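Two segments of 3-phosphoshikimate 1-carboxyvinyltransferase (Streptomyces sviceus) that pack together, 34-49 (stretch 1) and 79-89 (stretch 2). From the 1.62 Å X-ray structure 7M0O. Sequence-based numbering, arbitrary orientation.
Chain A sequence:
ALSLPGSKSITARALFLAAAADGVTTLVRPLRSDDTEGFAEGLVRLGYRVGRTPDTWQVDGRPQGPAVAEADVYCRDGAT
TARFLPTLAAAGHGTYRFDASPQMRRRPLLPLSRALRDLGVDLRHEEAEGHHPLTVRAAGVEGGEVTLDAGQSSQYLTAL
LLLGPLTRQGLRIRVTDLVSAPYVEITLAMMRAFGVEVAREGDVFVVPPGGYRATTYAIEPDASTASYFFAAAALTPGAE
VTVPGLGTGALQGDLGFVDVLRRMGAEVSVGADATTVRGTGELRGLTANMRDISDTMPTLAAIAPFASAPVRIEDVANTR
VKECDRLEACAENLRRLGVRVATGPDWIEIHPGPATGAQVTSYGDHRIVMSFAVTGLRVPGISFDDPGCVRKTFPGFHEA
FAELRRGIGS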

# COMPACT_ATOMS: atom_id res chain seq x y z
N ASP A 34 3.68 -12.10 7.22
CA ASP A 34 5.00 -12.56 7.64
C ASP A 34 5.97 -11.39 7.79
O ASP A 34 6.79 -11.38 8.71
N ASP A 35 5.86 -10.38 6.91
CA ASP A 35 6.75 -9.22 7.00
C ASP A 35 6.48 -8.43 8.29
O ASP A 35 7.41 -8.13 9.04
N THR A 36 5.21 -8.11 8.58
CA THR A 36 4.97 -7.34 9.80
C THR A 36 5.23 -8.17 11.06
O THR A 36 5.61 -7.61 12.10
N GLU A 37 5.03 -9.49 11.00
CA GLU A 37 5.38 -10.33 12.14
C GLU A 37 6.89 -10.28 12.40
O GLU A 37 7.32 -10.16 13.55
N GLY A 38 7.70 -10.38 11.34
CA GLY A 38 9.13 -10.28 11.51
C GLY A 38 9.58 -8.91 12.00
O GLY A 38 10.54 -8.81 12.78
N PHE A 39 8.89 -7.85 11.57
CA PHE A 39 9.16 -6.50 12.08
C PHE A 39 8.95 -6.44 13.59
O PHE A 39 9.82 -5.99 14.34
N ALA A 40 7.77 -6.89 14.04
CA ALA A 40 7.50 -6.96 15.47
C ALA A 40 8.54 -7.79 16.21
O ALA A 40 9.02 -7.39 17.27
N GLU A 41 8.89 -8.97 15.66
CA GLU A 41 9.90 -9.81 16.30
C GLU A 41 11.25 -9.09 16.38
O GLU A 41 11.97 -9.22 17.38
N GLY A 42 11.62 -8.38 15.32
CA GLY A 42 12.87 -7.65 15.32
C GLY A 42 12.88 -6.55 16.36
O GLY A 42 13.88 -6.33 17.05
N LEU A 43 11.75 -5.84 16.49
CA LEU A 43 11.63 -4.82 17.53
C LEU A 43 11.82 -5.41 18.92
O LEU A 43 12.48 -4.81 19.77
N VAL A 44 11.24 -6.59 19.17
CA VAL A 44 11.41 -7.18 20.49
C VAL A 44 12.86 -7.56 20.72
O VAL A 44 13.40 -7.36 21.81
N ARG A 45 13.53 -8.08 19.68
CA ARG A 45 14.95 -8.42 19.81
C ARG A 45 15.79 -7.19 20.12
O ARG A 45 16.78 -7.28 20.87
N LEU A 46 15.41 -6.04 19.57
CA LEU A 46 16.12 -4.79 19.82
C LEU A 46 15.76 -4.16 21.16
O LEU A 46 16.32 -3.11 21.50
N GLY A 47 14.86 -4.77 21.93
CA GLY A 47 14.53 -4.27 23.24
C GLY A 47 13.34 -3.34 23.32
O GLY A 47 13.17 -2.66 24.34
N TYR A 48 12.52 -3.27 22.27
CA TYR A 48 11.26 -2.56 22.35
C TYR A 48 10.18 -3.45 22.95
O TYR A 48 10.19 -4.67 22.78
N ARG A 49 9.25 -2.83 23.67
CA ARG A 49 8.10 -3.53 24.23
C ARG A 49 6.97 -3.49 23.21
O ARG A 49 6.51 -2.40 22.86
N ALA A 79 10.61 -7.16 3.13
CA ALA A 79 11.36 -6.03 2.59
C ALA A 79 11.30 -4.83 3.53
O ALA A 79 12.30 -4.13 3.71
N THR A 80 10.13 -4.58 4.13
CA THR A 80 10.01 -3.46 5.07
C THR A 80 10.93 -3.65 6.27
O THR A 80 11.63 -2.72 6.68
N THR A 81 10.90 -4.84 6.87
CA THR A 81 11.78 -5.14 7.99
C THR A 81 13.25 -4.92 7.62
O THR A 81 14.02 -4.34 8.40
N ALA A 82 13.64 -5.36 6.42
CA ALA A 82 15.03 -5.30 5.98
C ALA A 82 15.52 -3.88 5.74
O ALA A 82 16.74 -3.64 5.80
N ARG A 83 14.63 -2.93 5.47
CA ARG A 83 15.03 -1.55 5.27
C ARG A 83 14.74 -0.66 6.47
O ARG A 83 15.59 0.17 6.83
N PHE A 84 13.59 -0.82 7.12
CA PHE A 84 13.22 0.08 8.21
C PHE A 84 13.95 -0.24 9.51
O PHE A 84 14.29 0.68 10.26
N LEU A 85 14.16 -1.51 9.84
CA LEU A 85 14.86 -1.81 11.09
C LEU A 85 16.30 -1.29 11.10
O LEU A 85 16.71 -0.72 12.12
N PRO A 86 17.11 -1.46 10.05
CA PRO A 86 18.45 -0.83 10.07
C PRO A 86 18.39 0.67 10.19
O PRO A 86 19.28 1.27 10.81
N THR A 87 17.37 1.29 9.61
CA THR A 87 17.21 2.74 9.71
C THR A 87 16.94 3.17 11.15
O THR A 87 17.57 4.10 11.67
N LEU A 88 15.95 2.54 11.80
CA LEU A 88 15.69 2.79 13.22
C LEU A 88 16.93 2.58 14.07
O LEU A 88 17.24 3.38 14.96
N ALA A 89 17.64 1.48 13.84
CA ALA A 89 18.82 1.20 14.64
C ALA A 89 19.90 2.25 14.41
O ALA A 89 20.59 2.65 15.36

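Two helices that run in nearly the same direction can be joined by a polar clamp at one end and an apolar seam along the rest, and this pair from 3-phosphoshikimate 1-carboxyvinyltransferase is a compact example. The axes of helix 34-45 and helix 79-89 cross at -30° and approach to 8.4 Å; together the two stretches bury 542 Å².

The clamp is Asp-35. Its CA-to-CB bond points toward the second helix, and the t rotamer, with chi2 near zero, carries the carboxylate to the first turn of that helix, where backbone amides have no carbonyl of an earlier turn to bond. Asp-35 OD2 accepts a hydrogen bond from Thr-80 N at 3.1 Å, while Asp-35 OD1 accepts two from Thr-81, one from its N at 3.3 Å and a shorter one from its OG1 at 2.7 Å. The m rotamer of Thr-81 places the hydroxyl for this bond. Ala-79 N also lies 3.4 Å from Asp-35 OD2, but the angle is too poor for a hydrogen bond.

One turn later, Phe-39 provides the knob. Its CA-to-CB bond points sideways, so the t rotamer (chi1 -158°) is what brings the ring across into the hole formed by Thr-80, Thr-81, Phe-84 and Leu-85. Leu-85 CG covers one face of the ring, and the methyl CG2 of Thr-80 meets its edge, 3.6 Å from Phe-39 CE1. Phe-84 CB is 3.7 Å from Phe-39 CE1, and the edge of the Phe-84 ring also meets CE1, although the far end of the side chain leads away from the first stretch.

Leu-85 answers from the other side of the contact. Its bond also starts sideways, and the m,t conformation turns its methyls inward. Leu-85 CD2 lies 3.5 Å from Phe-39 CE2 and 3.9 Å from Leu-43 CD2, and Leu-85 CD1 reaches Gly-42 CA at 3.8 Å. The glycine makes this possible: an ideal CB on Gly-42 would lie 2.4 Å from Leu-85 CD1, a clash.

Beyond this point the packing loosens. Leu-43, likewise m,t, swings its end inward to set CD2 4.3 Å from Leu-88 CD1, and Leu-46 CD1 stands 4.3 Å from Leu-85 CD2. Gly-47 then ends the helix in a Schellman motif with positive phi, and the chain returns Tyr-48 toward the second helix, its m rotamer bringing OH within 4.4 Å of Leu-88 CD2. The general lesson is that the rotamer, as much as the direction of the CA-to-CB bond, decides which side chains fill an interface.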

# COMPACT_ATOMS: atom_id res chain seq x y z
CB ASP A 34 5.56 -13.61 6.67
CG ASP A 34 4.83 -14.94 6.77
OD1 ASP A 34 4.23 -15.23 7.83
OD2 ASP A 34 4.86 -15.70 5.77
CB ASP A 35 6.59 -8.31 5.77
CG ASP A 35 7.68 -7.22 5.67
OD1 ASP A 35 8.55 -7.10 6.57
OD2 ASP A 35 7.68 -6.48 4.67
CB THR A 36 3.54 -6.79 9.82
OG1 THR A 36 2.61 -7.86 10.04
CG2 THR A 36 3.23 -6.11 8.51
CB GLU A 37 4.90 -11.76 11.91
CG GLU A 37 5.12 -12.70 13.11
CD GLU A 37 4.11 -12.47 14.22
OE1 GLU A 37 3.04 -11.87 13.94
OE2 GLU A 37 4.38 -12.91 15.37
CB PHE A 39 8.25 -5.49 11.37
CG PHE A 39 8.75 -4.04 11.38
CD1 PHE A 39 8.74 -3.30 10.21
CD2 PHE A 39 9.12 -3.41 12.56
CE1 PHE A 39 9.15 -1.96 10.21
CE2 PHE A 39 9.54 -2.08 12.57
CZ PHE A 39 9.55 -1.36 11.39
CB ALA A 40 6.09 -7.53 15.71
CB GLU A 41 10.09 -11.13 15.54
CG GLU A 41 8.86 -12.05 15.46
CD GLU A 41 9.10 -13.27 14.57
OE1 GLU A 41 10.27 -13.62 14.32
OE2 GLU A 41 8.11 -13.88 14.10
CB LEU A 43 10.26 -4.15 17.44
CG LEU A 43 10.07 -3.17 16.27
CD1 LEU A 43 8.66 -2.61 16.30
CD2 LEU A 43 11.10 -2.02 16.37
CB VAL A 44 10.46 -8.38 20.65
CG1 VAL A 44 10.79 -9.13 21.92
CG2 VAL A 44 9.02 -7.88 20.68
CB ARG A 45 15.43 -9.11 18.53
CG ARG A 45 16.77 -9.78 18.69
CD ARG A 45 16.86 -11.02 17.83
NE ARG A 45 15.97 -12.09 18.28
CZ ARG A 45 16.33 -13.07 19.09
NH1 ARG A 45 17.57 -13.13 19.57
NH2 ARG A 45 15.45 -14.01 19.44
CB LEU A 46 15.84 -3.80 18.68
CG LEU A 46 16.49 -4.13 17.32
CD1 LEU A 46 15.91 -3.28 16.19
CD2 LEU A 46 18.03 -4.00 17.37
CB TYR A 48 10.81 -2.09 20.97
CG TYR A 48 11.71 -1.11 20.23
CD1 TYR A 48 12.92 -1.52 19.67
CD2 TYR A 48 11.32 0.21 20.03
CE1 TYR A 48 13.73 -0.64 18.96
CE2 TYR A 48 12.13 1.10 19.33
CZ TYR A 48 13.33 0.67 18.80
OH TYR A 48 14.15 1.52 18.09
CB ARG A 49 7.65 -2.89 25.53
CG ARG A 49 8.68 -2.92 26.65
CD ARG A 49 8.05 -2.41 27.94
NE ARG A 49 6.84 -3.16 28.27
CZ ARG A 49 5.59 -2.67 28.21
NH1 ARG A 49 5.38 -1.42 27.83
NH2 ARG A 49 4.56 -3.43 28.54
CB ALA A 79 10.82 -5.66 1.21
CB THR A 80 8.55 -3.32 5.53
OG1 THR A 80 7.75 -2.78 4.48
CG2 THR A 80 8.49 -2.40 6.74
CB THR A 81 11.56 -6.58 8.45
OG1 THR A 81 10.15 -6.82 8.67
CG2 THR A 81 12.34 -6.88 9.72
CB ALA A 82 15.22 -6.12 4.71
CB ARG A 83 14.33 -0.97 4.03
CG ARG A 83 14.70 -1.71 2.77
CD ARG A 83 13.54 -1.72 1.78
NE ARG A 83 13.90 -2.38 0.53
CZ ARG A 83 13.07 -2.53 -0.50
NH1 ARG A 83 11.83 -2.08 -0.43
NH2 ARG A 83 13.50 -3.14 -1.59
CB PHE A 84 11.71 0.02 8.46
CG PHE A 84 10.89 0.78 7.45
CD1 PHE A 84 11.48 1.37 6.34
CD2 PHE A 84 9.52 0.91 7.63
CE1 PHE A 84 10.72 2.06 5.42
CE2 PHE A 84 8.74 1.60 6.71
CZ PHE A 84 9.34 2.18 5.60
CB LEU A 85 14.81 -3.31 11.39
CG LEU A 85 13.49 -3.81 11.99
CD1 LEU A 85 13.68 -5.20 12.59
CD2 LEU A 85 12.95 -2.86 13.06
CB PRO A 86 19.06 -1.26 8.74
CG PRO A 86 18.36 -2.57 8.42
CD PRO A 86 16.94 -2.34 8.87
CB THR A 87 16.08 3.21 8.80
OG1 THR A 87 16.37 2.87 7.44
CG2 THR A 87 15.87 4.73 8.93
CB LEU A 88 14.59 1.85 13.71
CG LEU A 88 13.16 2.29 13.46
CD1 LEU A 88 12.25 1.07 13.67
CD2 LEU A 88 12.79 3.42 14.42
CB ALA A 89 19.35 -0.20 14.33